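Local coordinates for putative major capsid protein (Cafeteriavirus-dependent mavirus, PDB 6G44), which probably builds the capsid shell of this virophage as a double jelly-roll major capsid protein that assembles as a trimer, at residues 97-105 with 139-149; 330-338 with 423-431. All blocks are in the same frame, centred on the assembly; numbering follows the deposited sequence.

Contact 1: residues 97-105 with 139-149; sequences GLKSFPVNR and LALLSPCSDVD. With GOL (glycerol), chain B.
F101 and C145 meet at one carbonyl, C145 O, which accepts a hydrogen bond from the backbone N of F101 at 2.9 Å, with the donor in the carbonyl plane, and also packs over the centre of one face of the phenyl ring, 4.0 Å above its plane. Because chi1 of -49° keeps CG of F101 beside its backbone N, the ring folds back toward the oxygen that its amide engages. Around the ring, CD1 meets S143 CB at 3.5 Å, the side chain of L142 crosses that of F101 at about a right angle with CD2 touching CD1, CZ touches L139 CD2, and V148 CG2 stands at the edge. A broad flat side chain suits this place, packing against the last turn of helix 136-142. Beside it the small C145 fits with CB on P102 CD (3.7 Å) and SG on L98 CB. In one of its two conformers, S100 OG donates a hydrogen bond to D147 O at 2.6 Å and accepts one from glycerol O1. The glycerol spans both segments: S100 N donates to O3, D149 N to O1, and O2 donates to D149 OD2 at 2.7 Å. Further out, S143 OG accepts a hydrogen bond from C145 N at 3.0 Å in an ST turn and also bonds E204 OE1, while R176 forms a salt bridge with D149. The contact thus joins the buried F101 ring to a polar margin, where a polyol, probably from the crystallisation liquor, satisfies backbone amides of both segments.

Contact 2: residues 330-338 with 423-431; sequences NVPSMFAVM and GSVIFFRPS
Two torsions set the aromatic and sulfur contacts here. F428 places CG between its backbone N and carbonyl carbon (chi1 74°), which carries its ring over F335: F335 CB lies against the ring face, 3.8 Å from the F428 centroid, in a CH-pi contact. The two rings themselves are nearly parallel but slid apart, with little overlap, and V337 CG2 meets the edge of the F428 ring, 3.8 Å from CE2. M334 runs extended and then bends at chi3 (-70°), so that CE sits over the centre of the R429 guanidinium, 3.4 Å from CZ, and SD makes an oblique Met-aromatic contact with F427. A long, flexible thioether suits a place between a ring and a flat cation. Four backbone bonds hold the antiparallel strands together, F335 with F428 and V337 with I426 forming the hydrogen-bonded pairs; F335 N to F428 O is 2.8 Å. At one end, a water donates to S333 O and accepts from R429 NH1 in the guanidinium plane, at 3.0 Å. P430 packs on V331, its CG 3.3 Å from P332 O, a buried carbonyl lacking any partner. R429 NE is hydrogen-bonded to N385 OD1. On its other side strand 334-341 pairs with 464-482, where S333 and M334 face I475 in a classic beta bulge; A336 and V425 rest on helix 123-130, whereas V337, I426 and F428 pack on strand 355-363.

Overall arrangement
Contacts 1 and 2 lie in series along the chain, their centres 23 Å apart and their nearest atoms about 7 Å apart, without touching. Helix 123-130 lies between them: F101 and N104 of contact 1 pack on I127, and A336 and V425 of contact 2 on L129. A second tie runs through the chain beyond strand 334-341, since K347 O accepts a hydrogen bond from K99 NZ, and D351 pairs with R105 and bonds the glycerol of contact 1. Contact 1 packs beside strands 74-84 and 195-205, contact 2 beside 355-363 and 464-482, consistent with the two lying in different jelly-rolls of the double jelly-roll. Only contact 2 reaches another subunit, where S431 packs on G36 of the second subunit.

Contact 1: residues 97-105 with 139-149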
loop_
_atom_site.group_PDB
_atom_site.type_symbol
_atom_site.label_atom_id
_atom_site.label_comp_id
_atom_site.label_asym_id
_atom_site.label_seq_id
_atom_site.Cartn_x
_atom_site.Cartn_y
_atom_site.Cartn_z
ATOM N N GLY C 97 17.975 17.125 2.183
ATOM C CA GLY C 97 17.505 16.389 1.027
ATOM C C GLY C 97 17.074 17.314 -0.056
ATOM O O GLY C 97 17.560 18.457 -0.164
ATOM N N LEU C 98 16.117 16.857 -0.858
ATOM C CA LEU C 98 15.548 17.645 -1.928
ATOM C C LEU C 98 14.061 17.908 -1.718
ATOM O O LEU C 98 13.369 17.108 -1.063
ATOM C CB LEU C 98 15.787 16.971 -3.287
ATOM C CG LEU C 98 17.239 16.704 -3.665
ATOM C CD1 LEU C 98 17.346 15.931 -4.961
ATOM C CD2 LEU C 98 18.056 17.986 -3.757
ATOM N N LYS C 99 13.584 19.020 -2.270
ATOM C CA LYS C 99 12.150 19.321 -2.303
ATOM C C LYS C 99 11.436 18.340 -3.223
ATOM O O LYS C 99 12.086 17.643 -4.012
ATOM C CB LYS C 99 11.912 20.785 -2.693
ATOM C CG LYS C 99 12.436 21.748 -1.628
ATOM C CD LYS C 99 12.046 23.178 -1.912
ATOM C CE LYS C 99 12.526 24.118 -0.823
ATOM N NZ LYS C 99 12.054 25.494 -1.081
ATOM N N SER C 100 10.109 18.243 -3.090
ATOM C CA SER C 100 9.290 17.360 -3.926
ATOM C C SER C 100 9.411 17.734 -5.410
ATOM O O SER C 100 9.229 18.890 -5.757
ATOM C CB SER C 100 7.826 17.456 -3.473
ATOM O OG SER C 100 7.714 17.170 -2.076
ATOM N N PHE C 101 9.673 16.766 -6.267
ATOM C CA PHE C 101 9.722 16.982 -7.734
ATOM C C PHE C 101 10.692 18.116 -8.092
ATOM O O PHE C 101 10.298 19.110 -8.710
ATOM C CB PHE C 101 8.324 17.199 -8.335
ATOM C CG PHE C 101 7.344 16.159 -7.875
ATOM C CD1 PHE C 101 7.336 14.940 -8.490
ATOM C CD2 PHE C 101 6.531 16.371 -6.772
ATOM C CE1 PHE C 101 6.526 13.926 -8.048
ATOM C CE2 PHE C 101 5.717 15.341 -6.301
ATOM C CZ PHE C 101 5.721 14.119 -6.940
ATOM N N PRO C 102 11.945 17.951 -7.676
ATOM C CA PRO C 102 12.880 19.106 -7.784
ATOM C C PRO C 102 13.206 19.525 -9.205
ATOM O O PRO C 102 13.539 20.700 -9.425
ATOM C CB PRO C 102 14.124 18.616 -7.053
ATOM C CG PRO C 102 14.070 17.127 -7.206
ATOM C CD PRO C 102 12.610 16.772 -7.095
ATOM N N VAL C 103 13.123 18.614 -10.160
ATOM C CA VAL C 103 13.351 18.984 -11.563
ATOM C C VAL C 103 12.200 19.815 -12.063
ATOM O O VAL C 103 12.411 20.916 -12.580
ATOM C CB VAL C 103 13.638 17.777 -12.461
ATOM C CG1 VAL C 103 13.648 18.146 -13.949
ATOM C CG2 VAL C 103 14.937 17.119 -12.032
ATOM N N ASN C 104 10.965 19.341 -11.936
ATOM C CA ASN C 104 9.835 20.126 -12.455
ATOM C C ASN C 104 9.599 21.426 -11.664
ATOM O O ASN C 104 9.166 22.433 -12.252
ATOM C CB ASN C 104 8.579 19.255 -12.585
ATOM C CG ASN C 104 8.695 18.291 -13.729
ATOM O OD1 ASN C 104 8.512 18.671 -14.881
ATOM N ND2 ASN C 104 8.985 17.006 -13.419
ATOM N N ARG C 105 9.928 21.435 -10.373
ATOM C CA ARG C 105 9.879 22.672 -9.575
ATOM C C ARG C 105 10.792 23.761 -10.117
ATOM O O ARG C 105 10.541 24.946 -9.883
ATOM C CB ARG C 105 10.293 22.425 -8.128
ATOM C CG ARG C 105 9.197 21.905 -7.225
ATOM C CD ARG C 105 9.656 21.843 -5.761
ATOM N NE ARG C 105 10.212 23.090 -5.242
ATOM C CZ ARG C 105 9.523 24.061 -4.623
ATOM N NH1 ARG C 105 10.166 25.153 -4.168
ATOM N NH2 ARG C 105 8.204 23.965 -4.455
ATOM N N LEU C 139 3.387 8.883 -9.216
ATOM C CA LEU C 139 4.278 9.948 -8.771
ATOM C C LEU C 139 5.677 9.421 -8.463
ATOM O O LEU C 139 6.673 10.102 -8.742
ATOM C CB LEU C 139 3.669 10.690 -7.565
ATOM C CG LEU C 139 2.449 11.561 -7.858
ATOM C CD1 LEU C 139 1.955 12.229 -6.567
ATOM C CD2 LEU C 139 2.658 12.602 -8.937
ATOM N N ALA C 140 5.789 8.221 -7.891
ATOM C CA ALA C 140 7.102 7.642 -7.623
ATOM C C ALA C 140 7.837 7.246 -8.891
ATOM O O ALA C 140 9.049 7.197 -8.891
ATOM C CB ALA C 140 6.997 6.441 -6.660
ATOM N N LEU C 141 7.105 6.949 -9.957
ATOM C CA LEU C 141 7.744 6.710 -11.255
ATOM C C LEU C 141 8.171 8.024 -11.911
ATOM O O LEU C 141 9.073 8.047 -12.752
ATOM C CB LEU C 141 6.827 5.954 -12.192
ATOM C CG LEU C 141 6.431 4.546 -11.763
ATOM C CD1 LEU C 141 5.453 3.969 -12.781
ATOM C CD2 LEU C 141 7.638 3.656 -11.625
ATOM N N LEU C 142 7.492 9.107 -11.557
ATOM C CA LEU C 142 7.783 10.439 -12.091
ATOM C C LEU C 142 9.093 10.985 -11.525
ATOM O O LEU C 142 9.962 11.467 -12.276
ATOM C CB LEU C 142 6.592 11.357 -11.805
ATOM C CG LEU C 142 6.382 12.627 -12.632
ATOM C CD1 LEU C 142 4.985 13.165 -12.408
ATOM C CD2 LEU C 142 7.398 13.697 -12.275
ATOM N N SER C 143 9.263 10.915 -10.207
ATOM C CA SER C 143 10.452 11.475 -9.548
ATOM C C SER C 143 10.878 10.585 -8.397
ATOM O O SER C 143 9.997 10.022 -7.702
ATOM C CB SER C 143 10.124 12.850 -8.967
ATOM O OG SER C 143 11.208 13.434 -8.278
ATOM N N PRO C 144 12.185 10.526 -8.098
ATOM C CA PRO C 144 12.665 9.872 -6.870
ATOM C C PRO C 144 12.226 10.626 -5.616
ATOM O O PRO C 144 12.275 10.072 -4.512
ATOM C CB PRO C 144 14.200 9.874 -7.013
ATOM C CG PRO C 144 14.446 11.061 -7.917
ATOM C CD PRO C 144 13.300 11.081 -8.894
ATOM N N CYS C 145 11.836 11.886 -5.754
ATOM C CA CYS C 145 11.438 12.697 -4.605
ATOM C C CYS C 145 9.952 12.973 -4.730
ATOM O O CYS C 145 9.542 14.099 -5.052
ATOM C CB CYS C 145 12.234 13.999 -4.624
ATOM S SG CYS C 145 13.989 13.717 -4.300
ATOM N N SER C 146 9.136 11.952 -4.455
ATOM C CA SER C 146 7.695 12.015 -4.672
ATOM C C SER C 146 6.867 12.264 -3.424
ATOM O O SER C 146 5.696 12.579 -3.553
ATOM C CB SER C 146 7.167 10.755 -5.358
ATOM O OG SER C 146 7.441 9.603 -4.598
ATOM N N ASP C 147 7.450 12.149 -2.244
ATOM C CA ASP C 147 6.721 12.419 -1.010
ATOM C C ASP C 147 6.389 13.902 -0.936
ATOM O O ASP C 147 7.282 14.737 -1.201
ATOM C CB ASP C 147 7.571 11.982 0.184
ATOM C CG ASP C 147 6.940 12.308 1.508
ATOM O OD1 ASP C 147 7.191 13.433 2.009
ATOM O OD2 ASP C 147 6.218 11.449 2.059
ATOM N N VAL C 148 5.139 14.226 -0.580
ATOM C CA VAL C 148 4.639 15.583 -0.485
ATOM C C VAL C 148 4.505 15.962 0.984
ATOM O O VAL C 148 3.928 15.200 1.783
ATOM C CB VAL C 148 3.301 15.706 -1.247
ATOM C CG1 VAL C 148 2.641 17.040 -1.009
ATOM C CG2 VAL C 148 3.493 15.461 -2.739
ATOM N N ASP C 149 4.999 17.146 1.340
ATOM C CA ASP C 149 4.986 17.594 2.730
ATOM C C ASP C 149 3.564 17.751 3.259
ATOM O O ASP C 149 2.664 18.302 2.603
ATOM C CB ASP C 149 5.631 18.971 2.868
ATOM C CG ASP C 149 7.114 18.973 2.570
ATOM O OD1 ASP C 149 7.787 17.987 2.843
ATOM O OD2 ASP C 149 7.604 20.019 2.080
HETATM C C1 GOL B . 5.744 19.975 -1.292
HETATM O O1 GOL B . 6.275 18.846 -0.607
HETATM C C2 GOL B . 6.628 21.236 -1.127
HETATM O O2 GOL B . 6.572 21.735 0.238
HETATM C C3 GOL B . 8.048 21.061 -1.733
HETATM O O3 GOL B . 8.902 20.067 -1.135
#

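Contact 2: residues 330-338 with 423-431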
loop_
_atom_site.group_PDB
_atom_site.type_symbol
_atom_site.label_atom_id
_atom_site.label_comp_id
_atom_site.label_asym_id
_atom_site.label_seq_id
_atom_site.Cartn_x
_atom_site.Cartn_y
_atom_site.Cartn_z
ATOM N N ASN C 330 -15.743 27.948 -22.771
ATOM C CA ASN C 330 -16.167 26.555 -22.767
ATOM C C ASN C 330 -16.034 26.081 -21.304
ATOM O O ASN C 330 -15.461 26.803 -20.488
ATOM C CB ASN C 330 -15.306 25.741 -23.739
ATOM C CG ASN C 330 -13.835 25.857 -23.439
ATOM O OD1 ASN C 330 -13.357 25.294 -22.447
ATOM N ND2 ASN C 330 -13.101 26.601 -24.277
ATOM N N VAL C 331 -16.532 24.888 -21.022
ATOM C CA VAL C 331 -16.649 24.393 -19.640
ATOM C C VAL C 331 -15.523 23.379 -19.358
ATOM O O VAL C 331 -15.516 22.307 -19.954
ATOM C CB VAL C 331 -18.027 23.757 -19.412
ATOM C CG1 VAL C 331 -18.165 23.281 -17.964
ATOM C CG2 VAL C 331 -19.149 24.747 -19.747
ATOM N N PRO C 332 -14.548 23.744 -18.485
ATOM C CA PRO C 332 -13.503 22.760 -18.147
ATOM C C PRO C 332 -13.996 21.530 -17.404
ATOM O O PRO C 332 -15.042 21.541 -16.769
ATOM C CB PRO C 332 -12.547 23.541 -17.250
ATOM C CG PRO C 332 -12.771 24.981 -17.612
ATOM C CD PRO C 332 -14.235 25.060 -17.907
ATOM N N SER C 333 -13.177 20.502 -17.464
ATOM C CA SER C 333 -13.404 19.252 -16.757
ATOM C C SER C 333 -13.247 19.382 -15.255
ATOM O O SER C 333 -14.007 18.741 -14.490
ATOM C CB SER C 333 -12.408 18.211 -17.263
ATOM O OG SER C 333 -12.507 16.994 -16.536
ATOM N N MET C 334 -12.281 20.180 -14.823
ATOM C CA MET C 334 -12.017 20.298 -13.395
ATOM C C MET C 334 -11.418 21.657 -13.084
ATOM O O MET C 334 -10.787 22.282 -13.935
ATOM C CB MET C 334 -11.080 19.173 -12.908
ATOM C CG MET C 334 -10.994 19.035 -11.376
ATOM S SD MET C 334 -9.943 17.666 -10.787
ATOM C CE MET C 334 -10.896 16.244 -11.255
ATOM N N PHE C 335 -11.620 22.091 -11.846
ATOM C CA PHE C 335 -11.030 23.273 -11.291
ATOM C C PHE C 335 -10.237 22.933 -10.054
ATOM O O PHE C 335 -10.520 21.928 -9.388
ATOM C CB PHE C 335 -12.132 24.286 -10.906
ATOM C CG PHE C 335 -12.918 24.774 -12.078
ATOM C CD1 PHE C 335 -12.443 25.866 -12.784
ATOM C CD2 PHE C 335 -14.079 24.140 -12.484
ATOM C CE1 PHE C 335 -13.122 26.341 -13.886
ATOM C CE2 PHE C 335 -14.779 24.631 -13.602
ATOM C CZ PHE C 335 -14.276 25.721 -14.279
ATOM N N ALA C 336 -9.262 23.773 -9.740
ATOM C CA ALA C 336 -8.486 23.632 -8.495
ATOM C C ALA C 336 -8.371 25.007 -7.848
ATOM O O ALA C 336 -8.012 25.990 -8.530
ATOM C CB ALA C 336 -7.112 23.036 -8.741
ATOM N N VAL C 337 -8.638 25.072 -6.557
ATOM C CA VAL C 337 -8.571 26.312 -5.784
ATOM C C VAL C 337 -7.495 26.159 -4.727
ATOM O O VAL C 337 -7.480 25.164 -3.981
ATOM C CB VAL C 337 -9.920 26.602 -5.100
ATOM C CG1 VAL C 337 -9.857 27.919 -4.326
ATOM C CG2 VAL C 337 -11.034 26.631 -6.117
ATOM N N MET C 338 -6.607 27.146 -4.630
ATOM C CA MET C 338 -5.605 27.151 -3.583
ATOM C C MET C 338 -5.284 28.586 -3.226
ATOM O O MET C 338 -5.387 29.463 -4.085
ATOM C CB MET C 338 -4.365 26.341 -3.997
ATOM C CG MET C 338 -3.322 26.952 -4.876
ATOM S SD MET C 338 -1.860 25.843 -5.007
ATOM C CE MET C 338 -2.429 24.739 -6.257
ATOM N N GLY C 423 -1.687 23.110 4.189
ATOM C CA GLY C 423 -2.854 23.850 3.709
ATOM C C GLY C 423 -3.541 23.181 2.528
ATOM O O GLY C 423 -3.225 22.055 2.170
ATOM N N SER C 424 -4.530 23.881 1.960
ATOM C CA SER C 424 -5.558 23.256 1.117
ATOM C C SER C 424 -5.345 23.372 -0.377
ATOM O O SER C 424 -4.920 24.413 -0.883
ATOM C CB SER C 424 -6.931 23.857 1.403
ATOM O OG SER C 424 -7.190 24.015 2.779
ATOM N N VAL C 425 -5.734 22.321 -1.085
ATOM C CA VAL C 425 -6.075 22.433 -2.508
ATOM C C VAL C 425 -7.424 21.778 -2.681
ATOM O O VAL C 425 -7.605 20.628 -2.284
ATOM C CB VAL C 425 -5.053 21.747 -3.439
ATOM C CG1 VAL C 425 -5.460 21.890 -4.894
ATOM C CG2 VAL C 425 -3.669 22.361 -3.227
ATOM N N ILE C 426 -8.374 22.513 -3.248
ATOM C CA ILE C 426 -9.728 21.983 -3.447
ATOM C C ILE C 426 -9.967 21.742 -4.934
ATOM O O ILE C 426 -10.045 22.695 -5.713
ATOM C CB ILE C 426 -10.834 22.866 -2.838
ATOM C CG1 ILE C 426 -10.615 23.040 -1.336
ATOM C CG2 ILE C 426 -12.212 22.258 -3.114
ATOM C CD1 ILE C 426 -11.424 24.168 -0.716
ATOM N N PHE C 427 -10.100 20.488 -5.319
ATOM C CA PHE C 427 -10.428 20.082 -6.675
ATOM C C PHE C 427 -11.925 19.894 -6.769
ATOM O O PHE C 427 -12.515 19.197 -5.921
ATOM C CB PHE C 427 -9.727 18.768 -7.045
ATOM C CG PHE C 427 -8.227 18.871 -7.122
ATOM C CD1 PHE C 427 -7.611 19.338 -8.275
ATOM C CD2 PHE C 427 -7.401 18.475 -6.056
ATOM C CE1 PHE C 427 -6.231 19.402 -8.362
ATOM C CE2 PHE C 427 -6.017 18.528 -6.164
ATOM C CZ PHE C 427 -5.435 19.024 -7.316
ATOM N N PHE C 428 -12.580 20.538 -7.748
ATOM C CA PHE C 428 -14.025 20.324 -7.984
ATOM C C PHE C 428 -14.337 20.352 -9.473
ATOM O O PHE C 428 -13.627 21.004 -10.246
ATOM C CB PHE C 428 -14.903 21.329 -7.204
ATOM C CG PHE C 428 -14.895 22.735 -7.763
ATOM C CD1 PHE C 428 -15.827 23.126 -8.711
ATOM C CD2 PHE C 428 -13.986 23.696 -7.294
ATOM C CE1 PHE C 428 -15.805 24.411 -9.240
ATOM C CE2 PHE C 428 -13.991 24.980 -7.795
ATOM C CZ PHE C 428 -14.903 25.343 -8.781
ATOM N N ARG C 429 -15.337 19.573 -9.862
ATOM C CA ARG C 429 -15.776 19.446 -11.257
ATOM C C ARG C 429 -17.076 20.237 -11.433
ATOM O O ARG C 429 -17.805 20.457 -10.463
ATOM C CB ARG C 429 -16.054 17.980 -11.567
ATOM C CG ARG C 429 -14.868 17.050 -11.396
ATOM C CD ARG C 429 -15.303 15.638 -11.650
ATOM N NE ARG C 429 -14.239 14.658 -11.449
ATOM C CZ ARG C 429 -13.370 14.267 -12.365
ATOM N NH1 ARG C 429 -13.420 14.731 -13.604
ATOM N NH2 ARG C 429 -12.468 13.344 -12.065
ATOM N N PRO C 430 -17.431 20.603 -12.660
ATOM C CA PRO C 430 -18.726 21.282 -12.847
ATOM C C PRO C 430 -19.910 20.426 -12.365
ATOM O O PRO C 430 -20.896 20.964 -11.829
ATOM C CB PRO C 430 -18.762 21.572 -14.353
ATOM C CG PRO C 430 -17.696 20.780 -14.959
ATOM C CD PRO C 430 -16.657 20.517 -13.913
ATOM N N SER C 431 -19.799 19.112 -12.483
ATOM C CA SER C 431 -20.845 18.210 -11.980
ATOM C C SER C 431 -20.989 18.244 -10.459
ATOM O O SER C 431 -22.072 17.974 -9.942
ATOM C CB SER C 431 -20.633 16.795 -12.509
ATOM O OG SER C 431 -19.341 16.276 -12.218
HETATM O O HOH W 1 -15.432 16.517 -15.019
#